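Ribokinase, putative (Burkholderia thailandensis, PDB 3B1N) probably phosphorylates nucleosides such as mizoribine, using ATP as the phosphate donor, as a nucleoside kinase of the ribokinase (PfkB) family. Local coordinates at residues B[63-75]-B[121-133]. Numbering follows the deposited sequence.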
loop_
_atom_site.group_PDB
_atom_site.type_symbol
_atom_site.label_atom_id
_atom_site.label_comp_id
_atom_site.label_asym_id
_atom_site.label_seq_id
_atom_site.Cartn_x
_atom_site.Cartn_y
_atom_site.Cartn_z
ATOM N N ASP B 63 -13.022 17.288 -25.918
ATOM C CA ASP B 63 -14.199 16.436 -25.982
ATOM C C ASP B 63 -13.728 15.018 -25.724
ATOM O O ASP B 63 -13.262 14.357 -26.600
ATOM C CB ASP B 63 -14.834 16.520 -27.371
ATOM C CG ASP B 63 -16.130 15.732 -27.476
ATOM O OD1 ASP B 63 -16.553 15.128 -26.474
ATOM O OD2 ASP B 63 -16.752 15.732 -28.566
ATOM N N ALA B 64 -13.773 14.621 -24.467
ATOM C CA ALA B 64 -13.140 13.357 -24.058
ATOM C C ALA B 64 -14.196 12.279 -23.971
ATOM O O ALA B 64 -15.180 12.480 -23.285
ATOM C CB ALA B 64 -12.513 13.584 -22.665
ATOM N N ARG B 65 -13.952 11.152 -24.655
ATOM C CA ARG B 65 -14.894 10.032 -24.654
ATOM C C ARG B 65 -14.255 8.847 -23.927
ATOM O O ARG B 65 -13.451 8.125 -24.517
ATOM C CB ARG B 65 -15.289 9.617 -26.099
ATOM C CG ARG B 65 -15.760 10.810 -26.984
ATOM C CD ARG B 65 -17.110 11.309 -26.575
ATOM N NE ARG B 65 -17.490 12.460 -27.433
ATOM C CZ ARG B 65 -18.023 12.371 -28.654
ATOM N NH1 ARG B 65 -18.325 11.200 -29.209
ATOM N NH2 ARG B 65 -18.280 13.490 -29.331
ATOM N N MET B 66 -14.609 8.681 -22.647
ATOM C CA MET B 66 -14.074 7.540 -21.859
ATOM C C MET B 66 -14.621 6.226 -22.386
ATOM O O MET B 66 -15.831 6.135 -22.621
ATOM C CB MET B 66 -14.481 7.658 -20.400
ATOM C CG MET B 66 -13.894 8.897 -19.703
ATOM S SD MET B 66 -14.639 9.251 -18.076
ATOM C CE MET B 66 -14.558 7.673 -17.387
ATOM N N MET B 67 -13.712 5.260 -22.537
ATOM C CA MET B 67 -14.112 3.898 -22.893
ATOM C C MET B 67 -13.590 2.986 -21.811
ATOM O O MET B 67 -12.366 2.841 -21.652
ATOM C CB MET B 67 -13.532 3.513 -24.235
ATOM C CG MET B 67 -13.906 2.048 -24.614
ATOM S SD MET B 67 -13.467 1.584 -26.324
ATOM C CE MET B 67 -14.951 2.137 -27.170
ATOM N N GLY B 68 -14.522 2.405 -21.084
ATOM C CA GLY B 68 -14.155 1.517 -19.963
ATOM C C GLY B 68 -15.386 0.874 -19.395
ATOM O O GLY B 68 -16.534 1.204 -19.793
ATOM N N THR B 69 -15.174 -0.036 -18.437
ATOM C CA THR B 69 -16.280 -0.723 -17.791
ATOM C C THR B 69 -16.380 -0.381 -16.300
ATOM O O THR B 69 -15.340 -0.265 -15.618
ATOM C CB THR B 69 -16.108 -2.276 -17.955
ATOM O OG1 THR B 69 -14.741 -2.622 -17.699
ATOM C CG2 THR B 69 -16.400 -2.673 -19.393
ATOM N N LEU B 70 -17.620 -0.198 -15.845
ATOM C CA LEU B 70 -18.000 0.006 -14.430
ATOM C C LEU B 70 -18.916 -1.135 -13.972
ATOM O O LEU B 70 -19.433 -1.902 -14.812
ATOM C CB LEU B 70 -18.753 1.327 -14.222
ATOM C CG LEU B 70 -17.832 2.555 -14.258
ATOM C CD1 LEU B 70 -18.779 3.796 -14.363
ATOM C CD2 LEU B 70 -16.980 2.597 -12.989
ATOM N N GLY B 71 -19.070 -1.280 -12.660
ATOM C CA GLY B 71 -19.950 -2.355 -12.116
ATOM C C GLY B 71 -21.235 -1.726 -11.602
ATOM O O GLY B 71 -21.171 -0.737 -10.879
ATOM N N ALA B 72 -22.397 -2.284 -11.945
ATOM C CA ALA B 72 -23.672 -1.698 -11.533
ATOM C C ALA B 72 -23.871 -1.485 -10.055
ATOM O O ALA B 72 -24.623 -0.593 -9.653
ATOM C CB ALA B 72 -24.840 -2.531 -12.088
ATOM N N VAL B 73 -23.246 -2.303 -9.211
ATOM C CA VAL B 73 -23.506 -2.191 -7.799
ATOM C C VAL B 73 -23.149 -0.812 -7.306
ATOM O O VAL B 73 -23.830 -0.275 -6.432
ATOM C CB VAL B 73 -22.736 -3.269 -6.979
ATOM C CG1 VAL B 73 -22.900 -3.062 -5.417
ATOM C CG2 VAL B 73 -23.201 -4.634 -7.373
ATOM N N ASP B 74 -22.041 -0.244 -7.820
ATOM C CA ASP B 74 -21.587 1.038 -7.273
ATOM C C ASP B 74 -21.183 2.027 -8.352
ATOM O O ASP B 74 -20.552 3.009 -8.042
ATOM C CB ASP B 74 -20.474 0.816 -6.254
ATOM C CG ASP B 74 -19.307 0.078 -6.825
ATOM O OD1 ASP B 74 -19.325 -0.241 -8.037
ATOM O OD2 ASP B 74 -18.362 -0.195 -6.027
ATOM N N ALA B 75 -21.655 1.805 -9.578
ATOM C CA ALA B 75 -21.353 2.739 -10.694
ATOM C C ALA B 75 -22.029 4.102 -10.561
ATOM O O ALA B 75 -21.492 5.082 -11.126
ATOM C CB ALA B 75 -21.727 2.152 -12.005
ATOM N N ALA B 121 -15.220 -4.921 -12.427
ATOM C CA ALA B 121 -15.728 -4.764 -13.791
ATOM C C ALA B 121 -14.629 -4.512 -14.821
ATOM O O ALA B 121 -14.808 -4.812 -16.003
ATOM C CB ALA B 121 -16.747 -3.650 -13.828
ATOM N N MET B 122 -13.480 -3.992 -14.404
ATOM C CA MET B 122 -12.393 -3.826 -15.323
ATOM C C MET B 122 -11.921 -5.108 -16.010
ATOM O O MET B 122 -11.398 -5.066 -17.132
ATOM C CB MET B 122 -11.222 -3.095 -14.621
ATOM C CG MET B 122 -10.081 -2.706 -15.609
ATOM S SD MET B 122 -8.572 -2.126 -14.788
ATOM C CE MET B 122 -7.742 -3.664 -14.395
ATOM N N MET B 123 -12.163 -6.253 -15.357
ATOM C CA MET B 123 -11.756 -7.553 -15.929
ATOM C C MET B 123 -12.422 -7.794 -17.277
ATOM O O MET B 123 -11.901 -8.563 -18.097
ATOM C CB MET B 123 -12.106 -8.709 -14.997
ATOM C CG MET B 123 -11.400 -8.701 -13.727
ATOM S SD MET B 123 -11.514 -10.344 -12.923
ATOM C CE MET B 123 -12.593 -11.265 -14.047
ATOM N N GLN B 124 -13.567 -7.139 -17.508
ATOM C CA GLN B 124 -14.340 -7.334 -18.768
ATOM C C GLN B 124 -14.175 -6.163 -19.735
ATOM O O GLN B 124 -15.000 -6.006 -20.629
ATOM C CB GLN B 124 -15.848 -7.523 -18.502
ATOM C CG GLN B 124 -16.180 -8.459 -17.325
ATOM C CD GLN B 124 -15.543 -9.805 -17.462
ATOM O OE1 GLN B 124 -15.334 -10.296 -18.561
ATOM N NE2 GLN B 124 -15.206 -10.426 -16.315
ATOM N N SER B 125 -13.127 -5.341 -19.551
ATOM C CA SER B 125 -12.984 -4.129 -20.405
ATOM C C SER B 125 -12.922 -4.388 -21.906
ATOM O O SER B 125 -13.300 -3.526 -22.682
ATOM C CB SER B 125 -11.773 -3.300 -19.949
ATOM O OG SER B 125 -10.530 -3.929 -20.262
ATOM N N HIS B 126 -12.520 -5.607 -22.303
ATOM C CA HIS B 126 -12.472 -5.944 -23.706
ATOM C C HIS B 126 -13.847 -6.103 -24.352
ATOM O O HIS B 126 -13.908 -6.225 -25.593
ATOM C CB HIS B 126 -11.694 -7.255 -23.860
ATOM C CG HIS B 126 -12.219 -8.348 -22.984
ATOM N ND1 HIS B 126 -11.860 -8.493 -21.658
ATOM C CD2 HIS B 126 -13.116 -9.328 -23.243
ATOM C CE1 HIS B 126 -12.510 -9.517 -21.141
ATOM N NE2 HIS B 126 -13.283 -10.037 -22.074
ATOM N N VAL B 127 -14.948 -5.992 -23.604
ATOM C CA VAL B 127 -16.290 -5.974 -24.228
ATOM C C VAL B 127 -16.527 -4.713 -25.061
ATOM O O VAL B 127 -17.354 -4.722 -25.990
ATOM C CB VAL B 127 -17.489 -6.189 -23.272
ATOM C CG1 VAL B 127 -17.316 -7.587 -22.582
ATOM C CG2 VAL B 127 -17.607 -5.090 -22.271
ATOM N N ASN B 128 -15.773 -3.641 -24.761
ATOM C CA ASN B 128 -15.820 -2.440 -25.628
ATOM C C ASN B 128 -14.737 -2.545 -26.690
ATOM O O ASN B 128 -13.581 -2.913 -26.423
ATOM C CB ASN B 128 -15.512 -1.166 -24.816
ATOM C CG ASN B 128 -16.652 -0.701 -23.902
ATOM O OD1 ASN B 128 -16.394 -0.242 -22.756
ATOM N ND2 ASN B 128 -17.887 -0.730 -24.390
ATOM N N HIS B 129 -15.082 -2.160 -27.905
ATOM C CA HIS B 129 -14.131 -2.253 -29.002
ATOM C C HIS B 129 -13.797 -0.883 -29.544
ATOM O O HIS B 129 -14.667 -0.186 -30.044
ATOM C CB HIS B 129 -14.689 -3.184 -30.095
ATOM C CG HIS B 129 -14.670 -4.625 -29.683
ATOM N ND1 HIS B 129 -13.701 -5.505 -30.112
ATOM C CD2 HIS B 129 -15.411 -5.294 -28.773
ATOM C CE1 HIS B 129 -13.908 -6.686 -29.554
ATOM N NE2 HIS B 129 -14.937 -6.580 -28.736
ATOM N N ALA B 130 -12.531 -0.492 -29.410
ATOM C CA ALA B 130 -12.112 0.884 -29.743
ATOM C C ALA B 130 -12.224 1.193 -31.230
ATOM O O ALA B 130 -12.469 2.351 -31.602
ATOM C CB ALA B 130 -10.678 1.113 -29.249
ATOM N N GLY B 131 -12.088 0.151 -32.058
ATOM C CA GLY B 131 -12.102 0.325 -33.530
ATOM C C GLY B 131 -13.521 0.605 -34.004
ATOM O O GLY B 131 -13.756 0.997 -35.162
ATOM N N GLU B 132 -14.479 0.436 -33.112
ATOM C CA GLU B 132 -15.870 0.751 -33.460
ATOM C C GLU B 132 -16.364 2.135 -33.044
ATOM O O GLU B 132 -17.508 2.521 -33.340
ATOM C CB GLU B 132 -16.806 -0.345 -32.926
ATOM C CG GLU B 132 -16.570 -1.700 -33.548
ATOM C CD GLU B 132 -17.247 -2.864 -32.775
ATOM O OE1 GLU B 132 -18.110 -2.616 -31.904
ATOM O OE2 GLU B 132 -16.845 -4.016 -33.031
ATOM N N ALA B 133 -15.528 2.894 -32.336
ATOM C CA ALA B 133 -15.948 4.215 -31.887
ATOM C C ALA B 133 -15.882 5.140 -33.071
ATOM O O ALA B 133 -14.911 5.089 -33.796
ATOM C CB ALA B 133 -15.008 4.735 -30.776
#
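The C-terminal half of strand 64-71, in the large sheet of this ribokinase-family kinase, runs alongside, in the opposite direction to, the connection between strands 113-118 and 138-141, which contains two short 3-10 segments, and Thr-69 and Met-67 carry most of the contact. Thr-69 OG1 donates to Ala-121 O at 2.8 Å, with the donor 55° out of the carbonyl plane, so the hydroxyl comes in above that plane and uses no lone-pair direction. Gln-124 N reaches Ala-121 O from the opposite face at 3.0 Å; one carbonyl thus closes a 3-10 turn and receives the strand hydroxyl as well. A chi1 of 44° places OG1 between the backbone N and the carbonyl carbon of Thr-69 and leaves the methyl to pack alongside the connection, where Thr-69 CG2 lies 3.9 Å from Val-127 CG2. Next along the strand, the methyl of Ala-121 presses on the backbone, its CB 3.3 Å from Leu-70 C.

The contact adjoins the substrate site: Met-122, which directly follows the carbonyl that Thr-69 grips, has its CB pointing away from the strand, belongs to the mizoribine pocket and touches the bound nucleoside. Thr-69 and Met-67 are alternate residues of the strand, and both CB atoms point toward the connection. With CG of Met-67 anti to its own N (chi1 178°), the thioether runs past Asn-128 in the opposite direction to that side chain, CG meeting Asn-128 CB at 3.6 Å. Further out, Met-67 SD sits 3.7 Å from Ala-130 CA, and the terminal methyl Met-67 CE approaches His-129 O at 3.7 Å. Leu-4 of the adjoining strand 3-6 touches both Met-67 and Ala-130, while Leu-156 of helix 146-158 also packs on Ala-130, so Ala-130 lies between the sheet and that helix.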